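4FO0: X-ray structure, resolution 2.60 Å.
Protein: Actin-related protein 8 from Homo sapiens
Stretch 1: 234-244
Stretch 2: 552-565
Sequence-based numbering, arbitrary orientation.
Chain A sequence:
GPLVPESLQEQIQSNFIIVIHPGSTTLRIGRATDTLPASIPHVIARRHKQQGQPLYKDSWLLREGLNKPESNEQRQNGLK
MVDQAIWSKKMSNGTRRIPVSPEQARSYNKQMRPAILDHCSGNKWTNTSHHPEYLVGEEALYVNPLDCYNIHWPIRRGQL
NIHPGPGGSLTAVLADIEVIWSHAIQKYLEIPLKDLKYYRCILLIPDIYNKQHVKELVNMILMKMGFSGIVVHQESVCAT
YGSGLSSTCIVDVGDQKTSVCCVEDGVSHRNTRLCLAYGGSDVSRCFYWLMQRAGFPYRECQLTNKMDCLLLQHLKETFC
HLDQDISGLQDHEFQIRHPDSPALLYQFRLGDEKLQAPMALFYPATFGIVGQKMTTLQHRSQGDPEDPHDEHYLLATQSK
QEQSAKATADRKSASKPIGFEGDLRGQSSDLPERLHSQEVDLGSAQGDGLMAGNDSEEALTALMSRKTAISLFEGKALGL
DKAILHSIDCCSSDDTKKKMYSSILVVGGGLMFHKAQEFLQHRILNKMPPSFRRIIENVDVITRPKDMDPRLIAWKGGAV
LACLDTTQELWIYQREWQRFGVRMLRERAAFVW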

# COMPACT_ATOMS: atom_id res chain seq x y z
N GLN A 234 -1.52 6.69 -14.72
CA GLN A 234 -1.17 6.89 -13.33
C GLN A 234 -2.25 6.38 -12.41
O GLN A 234 -3.44 6.53 -12.70
CB GLN A 234 -0.92 8.35 -13.06
CG GLN A 234 0.13 8.92 -13.95
CD GLN A 234 0.11 10.41 -13.93
OE1 GLN A 234 0.93 11.04 -13.26
NE2 GLN A 234 -0.85 11.00 -14.63
N GLU A 235 -1.84 5.78 -11.30
CA GLU A 235 -2.79 5.17 -10.39
C GLU A 235 -3.67 6.26 -9.76
O GLU A 235 -4.82 6.00 -9.39
CB GLU A 235 -2.06 4.29 -9.35
CG GLU A 235 -1.22 5.06 -8.32
CD GLU A 235 -0.08 4.24 -7.67
OE1 GLU A 235 0.92 4.87 -7.24
OE2 GLU A 235 -0.18 3.00 -7.58
N SER A 236 -3.15 7.47 -9.66
CA SER A 236 -3.91 8.57 -9.07
C SER A 236 -5.11 8.98 -9.95
O SER A 236 -6.21 9.19 -9.45
CB SER A 236 -3.01 9.77 -8.84
OG SER A 236 -2.23 10.03 -10.00
N VAL A 237 -4.89 9.11 -11.25
CA VAL A 237 -5.97 9.47 -12.14
C VAL A 237 -6.99 8.34 -12.17
O VAL A 237 -8.20 8.58 -12.13
CB VAL A 237 -5.47 9.74 -13.56
CG1 VAL A 237 -6.64 10.00 -14.47
CG2 VAL A 237 -4.51 10.91 -13.55
N CYS A 238 -6.49 7.10 -12.23
CA CYS A 238 -7.37 5.94 -12.22
C CYS A 238 -8.26 5.93 -10.98
O CYS A 238 -9.46 5.64 -11.07
CB CYS A 238 -6.56 4.66 -12.33
SG CYS A 238 -5.84 4.43 -13.98
N ALA A 239 -7.69 6.26 -9.84
CA ALA A 239 -8.47 6.35 -8.62
C ALA A 239 -9.66 7.28 -8.80
O ALA A 239 -10.76 6.97 -8.34
CB ALA A 239 -7.60 6.82 -7.47
N THR A 240 -9.45 8.43 -9.46
CA THR A 240 -10.54 9.38 -9.68
C THR A 240 -11.64 8.77 -10.55
O THR A 240 -12.82 8.96 -10.26
CB THR A 240 -10.06 10.72 -10.29
OG1 THR A 240 -9.51 10.50 -11.59
CG2 THR A 240 -9.02 11.36 -9.40
N TYR A 241 -11.25 8.04 -11.59
CA TYR A 241 -12.18 7.30 -12.45
C TYR A 241 -13.00 6.28 -11.68
O TYR A 241 -14.21 6.18 -11.86
CB TYR A 241 -11.42 6.55 -13.54
CG TYR A 241 -10.77 7.44 -14.56
CD1 TYR A 241 -11.14 8.77 -14.70
CD2 TYR A 241 -9.78 6.93 -15.40
CE1 TYR A 241 -10.53 9.58 -15.65
CE2 TYR A 241 -9.17 7.74 -16.35
CZ TYR A 241 -9.55 9.06 -16.47
OH TYR A 241 -8.94 9.83 -17.42
N GLY A 242 -12.33 5.49 -10.85
CA GLY A 242 -13.00 4.43 -10.13
C GLY A 242 -14.00 4.95 -9.12
O GLY A 242 -14.95 4.27 -8.75
N SER A 243 -13.79 6.19 -8.68
CA SER A 243 -14.60 6.75 -7.60
C SER A 243 -15.67 7.68 -8.15
O SER A 243 -16.67 7.93 -7.48
CB SER A 243 -13.70 7.51 -6.64
OG SER A 243 -13.23 8.67 -7.29
N GLY A 244 -15.45 8.20 -9.35
CA GLY A 244 -16.40 9.08 -9.99
C GLY A 244 -16.20 10.55 -9.66
O GLY A 244 -17.07 11.38 -9.94
N LEU A 552 -9.29 -1.20 -3.83
CA LEU A 552 -9.63 -1.55 -5.22
C LEU A 552 -10.07 -0.40 -6.12
O LEU A 552 -10.26 -0.60 -7.32
CB LEU A 552 -10.70 -2.63 -5.23
CG LEU A 552 -10.40 -3.84 -4.36
CD1 LEU A 552 -11.62 -4.75 -4.31
CD2 LEU A 552 -9.19 -4.59 -4.87
N ILE A 553 -10.22 0.80 -5.55
CA ILE A 553 -10.70 1.94 -6.30
C ILE A 553 -9.87 2.21 -7.57
O ILE A 553 -10.43 2.41 -8.66
CB ILE A 553 -10.73 3.23 -5.44
CG1 ILE A 553 -11.43 2.97 -4.11
CG2 ILE A 553 -11.43 4.35 -6.19
CD1 ILE A 553 -12.74 2.25 -4.27
N ALA A 554 -8.55 2.20 -7.43
CA ALA A 554 -7.70 2.53 -8.56
C ALA A 554 -7.77 1.43 -9.62
O ALA A 554 -7.93 1.69 -10.82
CB ALA A 554 -6.29 2.76 -8.11
N TRP A 555 -7.67 0.19 -9.17
CA TRP A 555 -7.79 -0.91 -10.10
C TRP A 555 -9.13 -0.80 -10.84
O TRP A 555 -9.19 -0.90 -12.06
CB TRP A 555 -7.63 -2.28 -9.41
CG TRP A 555 -7.72 -3.37 -10.41
CD1 TRP A 555 -6.68 -3.94 -11.11
CD2 TRP A 555 -8.91 -3.98 -10.90
NE1 TRP A 555 -7.16 -4.89 -11.98
CE2 TRP A 555 -8.53 -4.93 -11.88
CE3 TRP A 555 -10.27 -3.83 -10.61
CZ2 TRP A 555 -9.46 -5.72 -12.55
CZ3 TRP A 555 -11.19 -4.61 -11.28
CH2 TRP A 555 -10.79 -5.54 -12.23
N LYS A 556 -10.22 -0.57 -10.11
CA LYS A 556 -11.52 -0.45 -10.76
C LYS A 556 -11.53 0.69 -11.77
O LYS A 556 -12.08 0.55 -12.87
CB LYS A 556 -12.64 -0.31 -9.73
CG LYS A 556 -13.04 -1.65 -9.17
CD LYS A 556 -14.10 -1.61 -8.07
CE LYS A 556 -14.60 -3.04 -7.80
NZ LYS A 556 -15.66 -3.17 -6.77
N GLY A 557 -10.90 1.80 -11.41
CA GLY A 557 -10.72 2.89 -12.35
C GLY A 557 -9.99 2.49 -13.62
O GLY A 557 -10.26 3.01 -14.69
N GLY A 558 -9.05 1.56 -13.49
CA GLY A 558 -8.31 1.08 -14.64
C GLY A 558 -9.22 0.37 -15.62
O GLY A 558 -9.17 0.60 -16.83
N ALA A 559 -10.07 -0.51 -15.09
CA ALA A 559 -11.06 -1.20 -15.90
C ALA A 559 -11.98 -0.18 -16.58
O ALA A 559 -12.21 -0.24 -17.79
CB ALA A 559 -11.86 -2.15 -15.04
N VAL A 560 -12.49 0.75 -15.79
CA VAL A 560 -13.30 1.83 -16.31
C VAL A 560 -12.61 2.57 -17.43
O VAL A 560 -13.26 3.02 -18.37
CB VAL A 560 -13.63 2.84 -15.22
CG1 VAL A 560 -14.05 4.15 -15.84
CG2 VAL A 560 -14.73 2.30 -14.33
N LEU A 561 -11.30 2.72 -17.32
CA LEU A 561 -10.52 3.43 -18.32
C LEU A 561 -10.55 2.72 -19.67
O LEU A 561 -10.41 3.34 -20.73
CB LEU A 561 -9.07 3.58 -17.83
CG LEU A 561 -8.04 3.99 -18.88
CD1 LEU A 561 -8.42 5.33 -19.45
CD2 LEU A 561 -6.64 4.04 -18.28
N ALA A 562 -10.75 1.41 -19.64
CA ALA A 562 -10.75 0.60 -20.85
C ALA A 562 -12.00 0.85 -21.71
O ALA A 562 -11.95 0.75 -22.93
CB ALA A 562 -10.63 -0.89 -20.50
N CYS A 563 -13.09 1.20 -21.04
CA CYS A 563 -14.36 1.50 -21.69
C CYS A 563 -14.41 2.90 -22.30
O CYS A 563 -15.25 3.17 -23.14
CB CYS A 563 -15.51 1.36 -20.67
SG CYS A 563 -15.65 -0.25 -19.85
N LEU A 564 -13.52 3.78 -21.87
CA LEU A 564 -13.57 5.18 -22.32
C LEU A 564 -13.28 5.36 -23.81
O LEU A 564 -12.45 4.67 -24.40
CB LEU A 564 -12.65 6.08 -21.50
CG LEU A 564 -12.84 6.23 -19.99
CD1 LEU A 564 -11.89 7.30 -19.46
CD2 LEU A 564 -14.28 6.55 -19.61
N ASP A 565 -13.98 6.32 -24.39
CA ASP A 565 -13.92 6.59 -25.81
C ASP A 565 -12.56 7.17 -26.19
O ASP A 565 -11.97 6.77 -27.20
CB ASP A 565 -15.04 7.57 -26.17
CG ASP A 565 -15.25 7.69 -27.66
OD1 ASP A 565 -15.32 6.64 -28.34
OD2 ASP A 565 -15.34 8.85 -28.15

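How can two helices come so close? Helix 235-243 crosses helix 553-563 at 81°, nearly perpendicular, and their axes approach to 6.5 Å. Glycine makes this possible: the CA atoms of Gly 242 and Gly 557 lie 3.5 Å apart. A CB on Gly 242 would point toward the other helix and fall 2.1 Å from Ile 553 O; one on Gly 557 would fall 1.8 Å from Cys 238 O. Alongside, Ala 239 and Ala 554 bring their CA atoms to 3.9 Å and their CB atoms to 4.3 Å, which methyl-sized side chains allow.

What polar contacts does this closeness create? No hydrogen bond links the stretches, but two CA-H...O contacts run in opposite directions between them. Gly 557 CA lies 3.3 Å from Cys 238 O, with 167° at the hydrogen, and Gly 242 CA lies 3.6 Å from Ile 553 O, with 174°. Both carbonyls also accept backbone hydrogen bonds within their own helices, from Gly 242 N and Gly 557 N respectively.

How do the side chains pack around the crossing? Cys 238, an m rotamer, fits as a compact knob among Ala 554, Gly 557, Gly 558 and Leu 561; its CB is 3.6 Å from Ala 554 O and its SG 4.4 Å from Leu 561 CD2. Ile 553 sets CG2 3.5 Å from Ala 239 O and 3.9 Å from Ser 243 CB.

What extends the contact beyond the glycines? Tyr 241 points toward the second helix, its CB 4.2 Å from Val 560 CG1. Its CE2 reaches Leu 561 CD1 at 4.0 Å and Leu 564 CD1 at 4.2 Å, the latter methyl lying over one ring face. The broad ring thus carries apolar packing past the backbone crossing, within a contact that buries 462 Å² in total.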